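Local coordinates for protein SPD1 nuclease (Streptococcus pyogenes, PDB 2XGR) that is an extracellular, prophage-encoded DNase of the His-Me finger clan that probably binds a metal ion and hydrolyses nucleic acid as an endonuclease, at residues Y60-G65 and T74-Q79; N165-W170 and I213-N218. All blocks are in the same frame, centred on the assembly; numbering follows the deposited sequence.

Contact 1: Y60-G65 and T74-Q79; sequences YQLQLG and TFSHIQ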
loop_
_atom_site.group_PDB
_atom_site.type_symbol
_atom_site.label_atom_id
_atom_site.label_comp_id
_atom_site.label_asym_id
_atom_site.label_seq_id
_atom_site.Cartn_x
_atom_site.Cartn_y
_atom_site.Cartn_z
ATOM N N TYR A 60 11.342 12.853 3.871
ATOM C CA TYR A 60 10.276 11.882 4.192
ATOM C C TYR A 60 8.986 12.666 4.459
ATOM O O TYR A 60 9.014 13.657 5.223
ATOM C CB TYR A 60 10.695 11.150 5.468
ATOM C CG TYR A 60 9.627 10.259 6.068
ATOM C CD1 TYR A 60 9.533 8.921 5.660
ATOM C CD2 TYR A 60 8.632 10.788 6.900
ATOM C CE1 TYR A 60 8.639 8.077 6.224
ATOM C CE2 TYR A 60 7.652 9.921 7.453
ATOM C CZ TYR A 60 7.665 8.601 7.096
ATOM O OH TYR A 60 6.723 7.757 7.665
ATOM N N GLN A 61 7.855 12.136 3.963
ATOM C CA GLN A 61 6.542 12.716 4.252
ATOM C C GLN A 61 5.533 11.594 4.414
ATOM O O GLN A 61 5.562 10.615 3.612
ATOM C CB GLN A 61 6.009 13.502 3.038
ATOM C CG GLN A 61 6.861 14.612 2.520
ATOM C CD GLN A 61 6.462 15.006 1.104
ATOM O OE1 GLN A 61 5.355 15.495 0.876
ATOM N NE2 GLN A 61 7.387 14.890 0.189
ATOM N N LEU A 62 4.593 11.762 5.338
ATOM C CA LEU A 62 3.463 10.857 5.440
ATOM C C LEU A 62 2.244 11.740 5.564
ATOM O O LEU A 62 2.182 12.595 6.408
ATOM C CB LEU A 62 3.629 9.977 6.667
ATOM C CG LEU A 62 2.446 9.081 7.045
ATOM C CD1 LEU A 62 2.286 7.998 5.960
ATOM C CD2 LEU A 62 2.704 8.456 8.424
ATOM N N GLN A 63 1.316 11.570 4.633
ATOM C CA GLN A 63 0.074 12.344 4.660
ATOM C C GLN A 63 -1.103 11.389 4.857
ATOM O O GLN A 63 -1.243 10.448 4.089
ATOM C CB GLN A 63 0.029 13.158 3.355
ATOM C CG GLN A 63 -1.027 14.285 3.436
ATOM C CD GLN A 63 -0.684 15.539 2.597
ATOM O OE1 GLN A 63 -1.602 16.306 2.289
ATOM N NE2 GLN A 63 0.594 15.737 2.200
ATOM N N LEU A 64 -1.983 11.646 5.831
ATOM C CA LEU A 64 -3.085 10.754 6.097
ATOM C C LEU A 64 -4.376 11.479 5.758
ATOM O O LEU A 64 -4.602 12.560 6.272
ATOM C CB LEU A 64 -3.103 10.388 7.569
ATOM C CG LEU A 64 -1.865 9.606 8.082
ATOM C CD1 LEU A 64 -1.944 9.336 9.618
ATOM C CD2 LEU A 64 -1.723 8.333 7.264
ATOM N N GLY A 65 -5.273 10.857 5.026
ATOM C CA GLY A 65 -6.519 11.546 4.763
ATOM C C GLY A 65 -7.382 11.656 6.025
ATOM O O GLY A 65 -7.173 10.968 6.999
ATOM N N THR A 74 -9.610 7.391 4.830
ATOM C CA THR A 74 -9.791 7.776 3.428
ATOM C C THR A 74 -8.577 7.597 2.539
ATOM O O THR A 74 -8.748 7.340 1.331
ATOM C CB THR A 74 -10.333 9.214 3.279
ATOM O OG1 THR A 74 -9.481 10.146 3.943
ATOM C CG2 THR A 74 -11.736 9.263 3.970
ATOM N N PHE A 75 -7.363 7.800 3.070
ATOM C CA PHE A 75 -6.152 7.340 2.317
ATOM C C PHE A 75 -4.944 7.432 3.219
ATOM O O PHE A 75 -4.952 8.214 4.159
ATOM C CB PHE A 75 -5.865 8.194 1.036
ATOM C CG PHE A 75 -5.510 9.648 1.326
ATOM C CD1 PHE A 75 -4.147 10.064 1.501
ATOM C CD2 PHE A 75 -6.517 10.627 1.317
ATOM C CE1 PHE A 75 -3.849 11.452 1.788
ATOM C CE2 PHE A 75 -6.201 11.974 1.510
ATOM C CZ PHE A 75 -4.884 12.386 1.750
ATOM N N SER A 76 -3.837 6.805 2.812
ATOM C CA SER A 76 -2.577 7.058 3.510
ATOM C C SER A 76 -1.487 7.126 2.392
ATOM O O SER A 76 -1.497 6.321 1.443
ATOM C CB SER A 76 -2.311 5.853 4.409
ATOM O OG SER A 76 -1.048 6.061 5.054
ATOM N N HIS A 77 -0.631 8.154 2.425
ATOM C CA HIS A 77 0.246 8.485 1.296
ATOM C C HIS A 77 1.637 8.782 1.842
ATOM O O HIS A 77 1.797 9.650 2.732
ATOM C CB HIS A 77 -0.291 9.697 0.562
ATOM C CG HIS A 77 0.161 9.829 -0.879
ATOM N ND1 HIS A 77 1.315 9.292 -1.409
ATOM C CD2 HIS A 77 -0.394 10.585 -1.871
ATOM C CE1 HIS A 77 1.398 9.627 -2.713
ATOM N NE2 HIS A 77 0.387 10.445 -2.985
ATOM N N ILE A 78 2.637 7.997 1.422
ATOM C CA ILE A 78 3.992 8.207 1.951
ATOM C C ILE A 78 4.968 8.500 0.818
ATOM O O ILE A 78 4.783 8.055 -0.339
ATOM C CB ILE A 78 4.396 6.955 2.789
ATOM C CG1 ILE A 78 5.635 7.220 3.689
ATOM C CG2 ILE A 78 4.604 5.681 1.888
ATOM C CD1 ILE A 78 5.826 6.057 4.759
ATOM N N GLN A 79 6.034 9.215 1.148
ATOM C CA GLN A 79 7.126 9.329 0.182
ATOM C C GLN A 79 8.407 9.168 1.017
ATOM O O GLN A 79 8.604 9.899 2.005
ATOM C CB GLN A 79 7.004 10.666 -0.578
ATOM C CG GLN A 79 7.987 10.696 -1.763
ATOM C CD GLN A 79 7.874 11.948 -2.560
ATOM O OE1 GLN A 79 8.790 12.790 -2.503
ATOM N NE2 GLN A 79 6.746 12.117 -3.287
HETATM O O HOH W 1 10.236 14.038 -0.868
HETATM O O HOH W 2 -7.437 8.353 6.254
#

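Contact 2: N165-W170 and I213-N218; sequences NRLDSW and IRLNSN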
loop_
_atom_site.group_PDB
_atom_site.type_symbol
_atom_site.label_atom_id
_atom_site.label_comp_id
_atom_site.label_asym_id
_atom_site.label_seq_id
_atom_site.Cartn_x
_atom_site.Cartn_y
_atom_site.Cartn_z
ATOM N N ASN A 165 6.443 -6.014 0.341
ATOM C CA ASN A 165 7.766 -6.618 0.476
ATOM C C ASN A 165 8.623 -6.367 -0.771
ATOM O O ASN A 165 9.851 -6.166 -0.689
ATOM C CB ASN A 165 7.680 -8.150 0.738
ATOM C CG ASN A 165 7.461 -8.501 2.235
ATOM O OD1 ASN A 165 7.468 -9.711 2.654
ATOM N ND2 ASN A 165 7.261 -7.487 3.034
ATOM N N ARG A 166 8.001 -6.403 -1.926
ATOM C CA ARG A 166 8.798 -6.176 -3.133
ATOM C C ARG A 166 9.185 -4.721 -3.263
ATOM O O ARG A 166 10.312 -4.441 -3.707
ATOM C CB ARG A 166 8.019 -6.679 -4.341
ATOM C CG ARG A 166 8.002 -8.218 -4.410
ATOM C CD ARG A 166 7.055 -8.750 -5.450
ATOM N NE ARG A 166 7.223 -10.238 -5.547
ATOM C CZ ARG A 166 6.844 -11.099 -4.591
ATOM N NH1 ARG A 166 6.208 -10.742 -3.477
ATOM N NH2 ARG A 166 7.072 -12.406 -4.753
ATOM N N LEU A 167 8.272 -3.795 -2.906
ATOM C CA LEU A 167 8.611 -2.371 -2.881
ATOM C C LEU A 167 9.769 -2.089 -1.875
ATOM O O LEU A 167 10.699 -1.286 -2.168
ATOM C CB LEU A 167 7.362 -1.563 -2.501
ATOM C CG LEU A 167 6.322 -1.488 -3.640
ATOM C CD1 LEU A 167 5.055 -0.878 -2.996
ATOM C CD2 LEU A 167 6.949 -0.629 -4.789
ATOM N N ASP A 168 9.734 -2.808 -0.753
ATOM C CA ASP A 168 10.803 -2.690 0.291
ATOM C C ASP A 168 12.137 -3.170 -0.300
ATOM O O ASP A 168 13.160 -2.506 -0.163
ATOM C CB ASP A 168 10.380 -3.553 1.485
ATOM C CG ASP A 168 11.433 -3.623 2.555
ATOM O OD1 ASP A 168 11.872 -2.569 2.981
ATOM O OD2 ASP A 168 11.726 -4.737 3.018
ATOM N N SER A 169 12.086 -4.246 -1.062
ATOM C CA SER A 169 13.314 -4.745 -1.721
ATOM C C SER A 169 13.882 -3.783 -2.726
ATOM O O SER A 169 15.076 -3.517 -2.725
ATOM C CB SER A 169 13.059 -6.078 -2.408
ATOM O OG SER A 169 14.265 -6.471 -3.053
ATOM N N TRP A 170 13.006 -3.132 -3.474
ATOM C CA TRP A 170 13.389 -2.124 -4.426
ATOM C C TRP A 170 14.022 -0.953 -3.697
ATOM O O TRP A 170 15.065 -0.414 -4.150
ATOM C CB TRP A 170 12.153 -1.659 -5.239
ATOM C CG TRP A 170 12.530 -0.657 -6.318
ATOM C CD1 TRP A 170 13.071 -0.914 -7.569
ATOM C CD2 TRP A 170 12.520 0.741 -6.166
ATOM N NE1 TRP A 170 13.336 0.279 -8.221
ATOM C CE2 TRP A 170 12.990 1.309 -7.375
ATOM C CE3 TRP A 170 12.098 1.587 -5.133
ATOM C CZ2 TRP A 170 13.004 2.682 -7.579
ATOM C CZ3 TRP A 170 12.119 2.933 -5.310
ATOM C CH2 TRP A 170 12.623 3.485 -6.517
ATOM N N ILE A 213 7.907 1.287 -11.449
ATOM C CA ILE A 213 8.401 0.123 -10.720
ATOM C C ILE A 213 7.558 -1.106 -11.099
ATOM O O ILE A 213 6.331 -1.032 -11.100
ATOM C CB ILE A 213 8.244 0.367 -9.196
ATOM C CG1 ILE A 213 9.244 1.432 -8.726
ATOM C CG2 ILE A 213 8.564 -1.006 -8.435
ATOM C CD1 ILE A 213 9.008 2.073 -7.300
ATOM N N ARG A 214 8.215 -2.228 -11.427
ATOM C CA ARG A 214 7.492 -3.453 -11.794
ATOM C C ARG A 214 7.713 -4.511 -10.743
ATOM O O ARG A 214 8.834 -4.787 -10.367
ATOM C CB ARG A 214 8.024 -3.998 -13.165
ATOM C CG ARG A 214 8.088 -2.874 -14.242
ATOM C CD ARG A 214 7.053 -2.895 -15.370
ATOM N NE ARG A 214 7.495 -1.908 -16.375
ATOM C CZ ARG A 214 6.787 -0.858 -16.794
ATOM N NH1 ARG A 214 5.530 -0.696 -16.392
ATOM N NH2 ARG A 214 7.333 0.020 -17.645
ATOM N N LEU A 215 6.609 -4.934 -10.154
ATOM C CA LEU A 215 6.646 -5.959 -9.123
ATOM C C LEU A 215 6.256 -7.351 -9.611
ATOM O O LEU A 215 6.223 -8.290 -8.791
ATOM C CB LEU A 215 5.747 -5.544 -7.958
ATOM C CG LEU A 215 6.053 -4.131 -7.416
ATOM C CD1 LEU A 215 5.151 -3.871 -6.160
ATOM C CD2 LEU A 215 7.517 -4.027 -7.058
ATOM N N ASN A 216 6.125 -7.507 -10.931
ATOM C CA ASN A 216 5.853 -8.807 -11.574
ATOM C C ASN A 216 4.496 -9.448 -11.283
ATOM O O ASN A 216 4.349 -10.660 -11.248
ATOM C CB ASN A 216 7.020 -9.808 -11.362
ATOM C CG ASN A 216 7.109 -10.777 -12.504
ATOM O OD1 ASN A 216 7.109 -10.323 -13.661
ATOM N ND2 ASN A 216 7.242 -12.112 -12.211
ATOM N N SER A 217 3.466 -8.623 -11.060
ATOM C CA SER A 217 2.143 -9.158 -10.842
ATOM C C SER A 217 1.306 -8.884 -12.116
ATOM O O SER A 217 1.351 -7.748 -12.621
ATOM C CB SER A 217 1.581 -8.344 -9.670
ATOM O OG SER A 217 0.238 -8.343 -9.679
ATOM N N ASN A 218 0.305 -9.719 -12.356
ATOM C CA ASN A 218 -0.604 -9.456 -13.498
ATOM C C ASN A 218 -1.652 -8.347 -13.203
ATOM O O ASN A 218 -2.414 -7.990 -14.102
ATOM C CB ASN A 218 -1.400 -10.736 -13.833
ATOM C CG ASN A 218 -0.544 -11.820 -14.372
ATOM O OD1 ASN A 218 0.445 -11.583 -15.084
ATOM N ND2 ASN A 218 -0.865 -13.042 -13.983
#

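Contact 1: Y60-G65 and T74-Q79
Y60-G65 and T74-Q79 pair as a β-hairpin, an antiparallel ladder at one edge of the large sheet. Q61 and Q79 form a hydrogen-bonded pair, and so do Q63 and H77. In the latter, Q63 N reaches H77 O at 2.7 Å in a nearly straight bond (175°). L62 opposite I78 and L64 opposite S76 are non-hydrogen-bonded pairs. Strand 76-80 is held on its far side by strand 178-186, through S76 to V183 and I78 to Y181.

L62, L64, S76 and I78 share one face, where L62 and I78 also touch helix 125-128. L62 CD1 meets I78 CB at 3.9 Å. Y60 CE1 lies 3.8 Å from I78 CD1. L64 CD2 presses on S76 OG at 3.2 Å, and that hydroxyl bonds to N136.

On the other face the side chains of Q61 and Q79 lie side by side, pointing the same way, with their amide planes 66° apart. A water lies between Q79 OE1 and Q61 NE2, its bond to NE2 weak. Their stronger partners are P55 for Q61 and D180 for Q79.

Beyond the strands, G65 N bonds to F75 O at 2.8 Å. F75 CG sits between its own backbone N and carbonyl carbon (chi1 65°), and the ring lies beside G65. The two make a CH-pi contact: G65 CA is over the ring face, 3.5 Å from the centroid.

Contact 2: N165-W170 and I213-N218
W170 turns the face of its indole to I213, and the two side chains cross at about a right angle. The end methyl of I213, CD1, stands 3.7 Å from the centroid of the six-membered ring and only 6° off its normal. This is a CH-pi contact. With CG anti to the backbone N (chi1 -176°), the indole reaches out from the helix to I213. I213 CG1 is nearest CE2 of the ring, at 4.0 Å. The indole has further aromatic neighbours: H174 stacks on it, and H40 meets it with the planes at about 90°.

Three residues earlier in the helix, L167 crosses both I213 and L215 at about a right angle. Its CG lies 3.7 Å from L215 CD1. Its CD2 branch reaches I213 CG2 at 4.0 Å, so this one leucine touches I213 and L215 alike. Y201 of strand 196-204 touches L167 and L215, while L179 of strand 178-186 touches L167 and I213.

R166 meets L215 with its aliphatic part. CB packs on L215 CD2 at 3.8 Å, and CD comes within 3.5 Å of L215 O. The R166 chain runs on extended from CG to NE, and NH1 bonds to the carbonyl oxygens of D154 and Y162. The guanidinium also makes a cation-pi contact with Y162.

No hydrogen bond joins the two segments. The contact is buried and largely apolar: side chains of helix 160-173 pack against the end of strand 209-214 and the residue after it, L215, a helix packed on an antiparallel sheet, as in α+β folds.

Contact 1 is complete in the chain before contact 2 begins. Their centres are 20 Å apart, on opposite sides of the chain's centre, and about 8 Å separates their nearest atoms. Both reach the same antiparallel sheet. The hairpin of contact 1 joins it through strand 76-80, which pairs with 178-186. Strands 178-186 and 196-204 then lead across to 209-214, the strand of contact 2. Helix 125-128 touches both contacts, since F127 meets I78 and L167. One sheet thus ties the two regions together: the hairpin extends one edge of it by backbone pairing, while helix 160-173 covers another part with side chains.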